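Local atomic coordinates of tyrocidine synthase 2 (PDB entry 6TA8), a protein that belongs to the nonribosomal peptide synthetases, large modular proteins, and is represented here by a region with the condensation-domain fold. Residues His271-Glu276 against Tyr341-Thr346; Glu337-Gln342 against Ile463-Ala468. One frame throughout, in Å; residues are numbered along the deposited sequence.

Contact 1 of 2, residues His271-Glu276 against Tyr341-Thr346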
# COMPACT_ATOMS: atom_id res chain seq x y z
N HIS A 271 -16.55 19.57 6.02
CA HIS A 271 -17.73 19.63 6.88
C HIS A 271 -18.94 20.29 6.22
O HIS A 271 -19.94 20.53 6.91
CB HIS A 271 -17.38 20.35 8.19
CG HIS A 271 -16.30 19.68 8.97
ND1 HIS A 271 -15.78 20.20 10.14
CD2 HIS A 271 -15.63 18.52 8.76
CE1 HIS A 271 -14.85 19.40 10.61
NE2 HIS A 271 -14.73 18.37 9.79
N ALA A 272 -18.88 20.59 4.92
CA ALA A 272 -20.08 21.04 4.22
C ALA A 272 -20.96 19.85 3.84
O ALA A 272 -22.19 19.94 3.90
CB ALA A 272 -19.70 21.85 2.98
N TYR A 273 -20.34 18.75 3.43
CA TYR A 273 -21.01 17.47 3.28
C TYR A 273 -20.63 16.48 4.37
O TYR A 273 -21.17 15.37 4.41
CB TYR A 273 -20.69 16.86 1.91
CG TYR A 273 -21.29 17.60 0.73
CD1 TYR A 273 -20.63 18.68 0.16
CD2 TYR A 273 -22.51 17.21 0.19
CE1 TYR A 273 -21.18 19.35 -0.92
CE2 TYR A 273 -23.06 17.88 -0.88
CZ TYR A 273 -22.39 18.95 -1.43
OH TYR A 273 -22.94 19.62 -2.50
N HIS A 274 -19.73 16.88 5.27
CA HIS A 274 -19.16 16.01 6.30
C HIS A 274 -18.74 14.67 5.71
O HIS A 274 -19.21 13.60 6.10
CB HIS A 274 -20.11 15.84 7.49
CG HIS A 274 -19.70 16.64 8.69
ND1 HIS A 274 -18.64 16.27 9.50
CD2 HIS A 274 -20.19 17.78 9.22
CE1 HIS A 274 -18.51 17.15 10.47
NE2 HIS A 274 -19.44 18.08 10.33
N THR A 275 -17.83 14.75 4.75
CA THR A 275 -17.27 13.60 4.08
C THR A 275 -15.91 13.26 4.67
O THR A 275 -15.45 13.86 5.64
CB THR A 275 -17.15 13.86 2.57
OG1 THR A 275 -16.43 15.08 2.36
CG2 THR A 275 -18.53 13.97 1.94
N GLU A 276 -15.25 12.28 4.07
CA GLU A 276 -13.86 11.97 4.34
C GLU A 276 -13.08 12.08 3.03
O GLU A 276 -13.63 12.41 1.98
CB GLU A 276 -13.72 10.59 4.98
CG GLU A 276 -14.64 10.35 6.17
CD GLU A 276 -14.19 11.06 7.44
OE1 GLU A 276 -13.23 11.87 7.38
OE2 GLU A 276 -14.79 10.81 8.51
N TYR A 341 -25.72 15.96 -5.75
CA TYR A 341 -26.28 14.61 -5.77
C TYR A 341 -25.20 13.57 -6.06
O TYR A 341 -25.33 12.41 -5.63
CB TYR A 341 -27.40 14.53 -6.81
CG TYR A 341 -27.85 13.13 -7.16
CD1 TYR A 341 -28.66 12.40 -6.30
CD2 TYR A 341 -27.47 12.54 -8.37
CE1 TYR A 341 -29.07 11.12 -6.63
CE2 TYR A 341 -27.88 11.27 -8.70
CZ TYR A 341 -28.68 10.56 -7.83
OH TYR A 341 -29.09 9.29 -8.15
N GLN A 342 -24.14 13.95 -6.76
CA GLN A 342 -23.07 13.00 -7.08
C GLN A 342 -22.24 12.67 -5.85
O GLN A 342 -21.92 11.50 -5.59
CB GLN A 342 -22.19 13.55 -8.19
CG GLN A 342 -21.23 12.54 -8.79
CD GLN A 342 -21.92 11.55 -9.70
OE1 GLN A 342 -22.90 11.89 -10.37
NE2 GLN A 342 -21.42 10.32 -9.75
N ILE A 343 -21.86 13.69 -5.07
CA ILE A 343 -21.07 13.46 -3.87
C ILE A 343 -21.87 12.68 -2.84
O ILE A 343 -21.36 11.73 -2.22
CB ILE A 343 -20.56 14.80 -3.30
CG1 ILE A 343 -19.74 15.54 -4.35
CG2 ILE A 343 -19.72 14.56 -2.05
CD1 ILE A 343 -19.35 16.95 -3.94
N LYS A 344 -23.13 13.05 -2.63
CA LYS A 344 -23.97 12.29 -1.70
C LYS A 344 -24.19 10.86 -2.18
O LYS A 344 -24.35 9.95 -1.36
CB LYS A 344 -25.31 13.00 -1.51
CG LYS A 344 -25.20 14.43 -1.01
CD LYS A 344 -26.58 15.06 -0.86
CE LYS A 344 -26.49 16.42 -0.20
NZ LYS A 344 -27.77 16.80 0.45
N GLN A 345 -24.21 10.65 -3.50
CA GLN A 345 -24.36 9.30 -4.03
C GLN A 345 -23.16 8.43 -3.66
O GLN A 345 -23.32 7.29 -3.21
CB GLN A 345 -24.54 9.35 -5.55
CG GLN A 345 -24.25 8.04 -6.26
CD GLN A 345 -25.50 7.21 -6.46
OE1 GLN A 345 -26.62 7.73 -6.44
NE2 GLN A 345 -25.32 5.91 -6.65
N THR A 346 -21.95 8.96 -3.85
CA THR A 346 -20.75 8.19 -3.55
C THR A 346 -20.51 8.09 -2.04
O THR A 346 -20.11 7.04 -1.54
CB THR A 346 -19.54 8.81 -4.25
OG1 THR A 346 -19.69 8.65 -5.67
CG2 THR A 346 -18.25 8.15 -3.81

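Contact 2 of 2, residues Glu337-Gln342 against Ile463-Ala468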
# COMPACT_ATOMS: atom_id res chain seq x y z
N GLU A 337 -24.36 15.71 -13.78
CA GLU A 337 -24.60 17.15 -13.76
C GLU A 337 -24.76 17.66 -12.33
O GLU A 337 -24.22 18.72 -11.98
CB GLU A 337 -25.84 17.49 -14.59
CG GLU A 337 -26.00 16.71 -15.90
CD GLU A 337 -26.52 15.30 -15.70
OE1 GLU A 337 -25.81 14.50 -15.05
OE2 GLU A 337 -27.62 14.99 -16.18
N ASP A 338 -25.50 16.93 -11.50
CA ASP A 338 -25.76 17.32 -10.12
C ASP A 338 -24.60 16.83 -9.26
O ASP A 338 -24.59 15.69 -8.79
CB ASP A 338 -27.10 16.76 -9.64
CG ASP A 338 -27.67 17.52 -8.46
OD1 ASP A 338 -26.91 18.26 -7.80
OD2 ASP A 338 -28.88 17.38 -8.19
N LEU A 339 -23.62 17.71 -9.05
CA LEU A 339 -22.47 17.39 -8.22
C LEU A 339 -22.86 17.21 -6.76
O LEU A 339 -22.33 16.30 -6.10
CB LEU A 339 -21.38 18.46 -8.36
CG LEU A 339 -19.95 17.91 -8.41
CD1 LEU A 339 -19.77 17.03 -9.64
CD2 LEU A 339 -18.93 19.04 -8.41
N PRO A 340 -23.75 18.04 -6.19
CA PRO A 340 -24.27 17.72 -4.86
C PRO A 340 -24.88 16.32 -4.78
O PRO A 340 -24.58 15.57 -3.85
CB PRO A 340 -25.31 18.82 -4.62
CG PRO A 340 -24.79 19.97 -5.38
CD PRO A 340 -24.15 19.40 -6.61
N TYR A 341 -25.72 15.96 -5.75
CA TYR A 341 -26.28 14.61 -5.77
C TYR A 341 -25.20 13.57 -6.06
O TYR A 341 -25.33 12.41 -5.63
CB TYR A 341 -27.40 14.53 -6.81
CG TYR A 341 -27.85 13.13 -7.16
CD1 TYR A 341 -28.66 12.40 -6.30
CD2 TYR A 341 -27.47 12.54 -8.37
CE1 TYR A 341 -29.07 11.12 -6.63
CE2 TYR A 341 -27.88 11.27 -8.70
CZ TYR A 341 -28.68 10.56 -7.83
OH TYR A 341 -29.09 9.29 -8.15
N GLN A 342 -24.14 13.95 -6.76
CA GLN A 342 -23.07 13.00 -7.08
C GLN A 342 -22.24 12.67 -5.85
O GLN A 342 -21.92 11.50 -5.59
CB GLN A 342 -22.19 13.55 -8.19
CG GLN A 342 -21.23 12.54 -8.79
CD GLN A 342 -21.92 11.55 -9.70
OE1 GLN A 342 -22.90 11.89 -10.37
NE2 GLN A 342 -21.42 10.32 -9.75
N ILE A 463 -13.75 21.19 -4.83
CA ILE A 463 -13.30 22.04 -3.73
C ILE A 463 -13.86 23.45 -3.87
O ILE A 463 -14.16 24.11 -2.87
CB ILE A 463 -11.76 22.05 -3.63
CG1 ILE A 463 -11.14 22.55 -4.94
CG2 ILE A 463 -11.25 20.66 -3.30
CD1 ILE A 463 -9.92 23.41 -4.74
N GLU A 464 -14.01 23.94 -5.10
CA GLU A 464 -14.62 25.25 -5.32
C GLU A 464 -16.13 25.21 -5.19
O GLU A 464 -16.74 26.25 -4.92
CB GLU A 464 -14.22 25.79 -6.69
CG GLU A 464 -12.73 26.07 -6.83
CD GLU A 464 -12.32 26.34 -8.27
OE1 GLU A 464 -13.08 27.02 -8.99
OE2 GLU A 464 -11.23 25.88 -8.67
N HIS A 465 -16.75 24.05 -5.37
CA HIS A 465 -18.19 23.92 -5.12
C HIS A 465 -18.48 23.70 -3.64
O HIS A 465 -19.45 24.25 -3.12
CB HIS A 465 -18.76 22.77 -5.96
CG HIS A 465 -19.98 22.15 -5.36
ND1 HIS A 465 -21.21 22.78 -5.34
CD2 HIS A 465 -20.17 20.95 -4.76
CE1 HIS A 465 -22.10 21.99 -4.76
NE2 HIS A 465 -21.49 20.88 -4.39
N CYS A 466 -17.64 22.92 -2.96
CA CYS A 466 -17.84 22.66 -1.54
C CYS A 466 -17.44 23.84 -0.67
O CYS A 466 -17.88 23.92 0.49
CB CYS A 466 -17.06 21.41 -1.12
SG CYS A 466 -17.69 19.87 -1.81
N MET A 467 -16.61 24.75 -1.18
CA MET A 467 -16.26 25.95 -0.43
C MET A 467 -17.31 27.04 -0.55
O MET A 467 -17.36 27.93 0.31
CB MET A 467 -14.90 26.49 -0.89
CG MET A 467 -13.73 26.04 -0.03
SD MET A 467 -12.14 26.53 -0.71
CE MET A 467 -12.46 28.25 -1.09
N ALA A 468 -18.14 26.99 -1.59
CA ALA A 468 -19.22 27.96 -1.72
C ALA A 468 -20.41 27.61 -0.84
O ALA A 468 -21.15 28.51 -0.41
CB ALA A 468 -19.66 28.06 -3.18

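Contact 1 of 2, residues His271-Glu276 against Tyr341-Thr346
Y273 lies against I343 and K344 where a short helical turn meets helix 339-351. This is packing within the second lobe of the two-lobed condensation-domain fold. The backbones stay well apart, with Y273 CA 7.8 Å from K344 CA, so side chains make the contact. The inner part is apolar and well packed by its surroundings. I343 lies over one face of the Y273 ring, toward its rim, with CD1 4.3 Å from Y273 CE1. T275 adds a second apolar patch, its CG2 meeting I343 CG2 at 4.2 Å. Both T275 and I343 are buried. L280 packs on T275, and I462 and C466 pack on I343. The outer part is the K344 side, which is open to solvent although K344 comes nearer the ring. With CG anti to the carbonyl carbon (chi1 -57°) and the chain extended beyond it, K344 passes the ring edge at about a right angle to Y273. Its methylene carbons touch the ring. No hydrogen bond joins the two segments. The polar end of Y273 is held elsewhere, by a probable hydrogen bond between Y273 OH and H465 NE2. After Y273 the chain turns at H274, which has positive phi, and reaches E276, the N-cap of helix 277-293. At the exposed edge, K344 CE lies close to the ring plane, 3.8 Å from Y273 CE2.

Contact 2 of 2, residues Glu337-Gln342 against Ile463-Ala468
This is a small surface contact between the first turn of helix 339-351 and the last part of helix 445-466: L339 and P340 meet H465. It buries 123 Å² in all, and one imidazole makes the whole of one side. H465 CG is anti to the backbone N (chi1 153°), which carries the ring out toward the other helix. P340 comes closest. Its CG lies 3.4 Å from H465 CE1, and both CG and CD also approach H465 NE2. The pyrrolidine and imidazole rings meet obliquely and closely. L339 reaches the ring more loosely, with CD2 4.3 Å from H465 CD2. No hydrogen bond crosses between the segments. H465 NE2 has a partner in Y273 OH, a probable hydrogen bond that would help to set the rotation of the ring. The start of helix 339-351 is capped. D338 is the N-cap, and its OD1 accepts a weak but nearly straight bond from Y341 N (3.3 Å, 168°). The helices and strands around it extend the packing. L339 and Q342 touch L287 of helix 277-293, and Q342 NE2 makes a hydrogen bond with D332 O at the end of strand 325-332. From the 463-468 segment, I463 packs on L265 of helix 259-267 and C466 on Y273 of helix 270-273.

In the fold
Contacts 1 and 2 are neighbouring parts of one packing region, their centres about 9 Å apart. Both use helix 339-351 and share Y341 and Q342. The direct bridge is between Y273 OH and H465 NE2, a probable hydrogen bond of 2.7 Å. Y273 OH also packs on P340 CB at 3.3 Å, and Y273 CE1 on C466 SG at 3.6 Å. Y273 thus joins three helices: its own short turn 270-273, helix 339-351 and helix 445-466. The two contacts lie on the same side of the chain's centre; the centres of contacts 1 and 2 lie about 25 and 29 Å from the centre of the chain. They are peripheral packing within the condensation-domain fold.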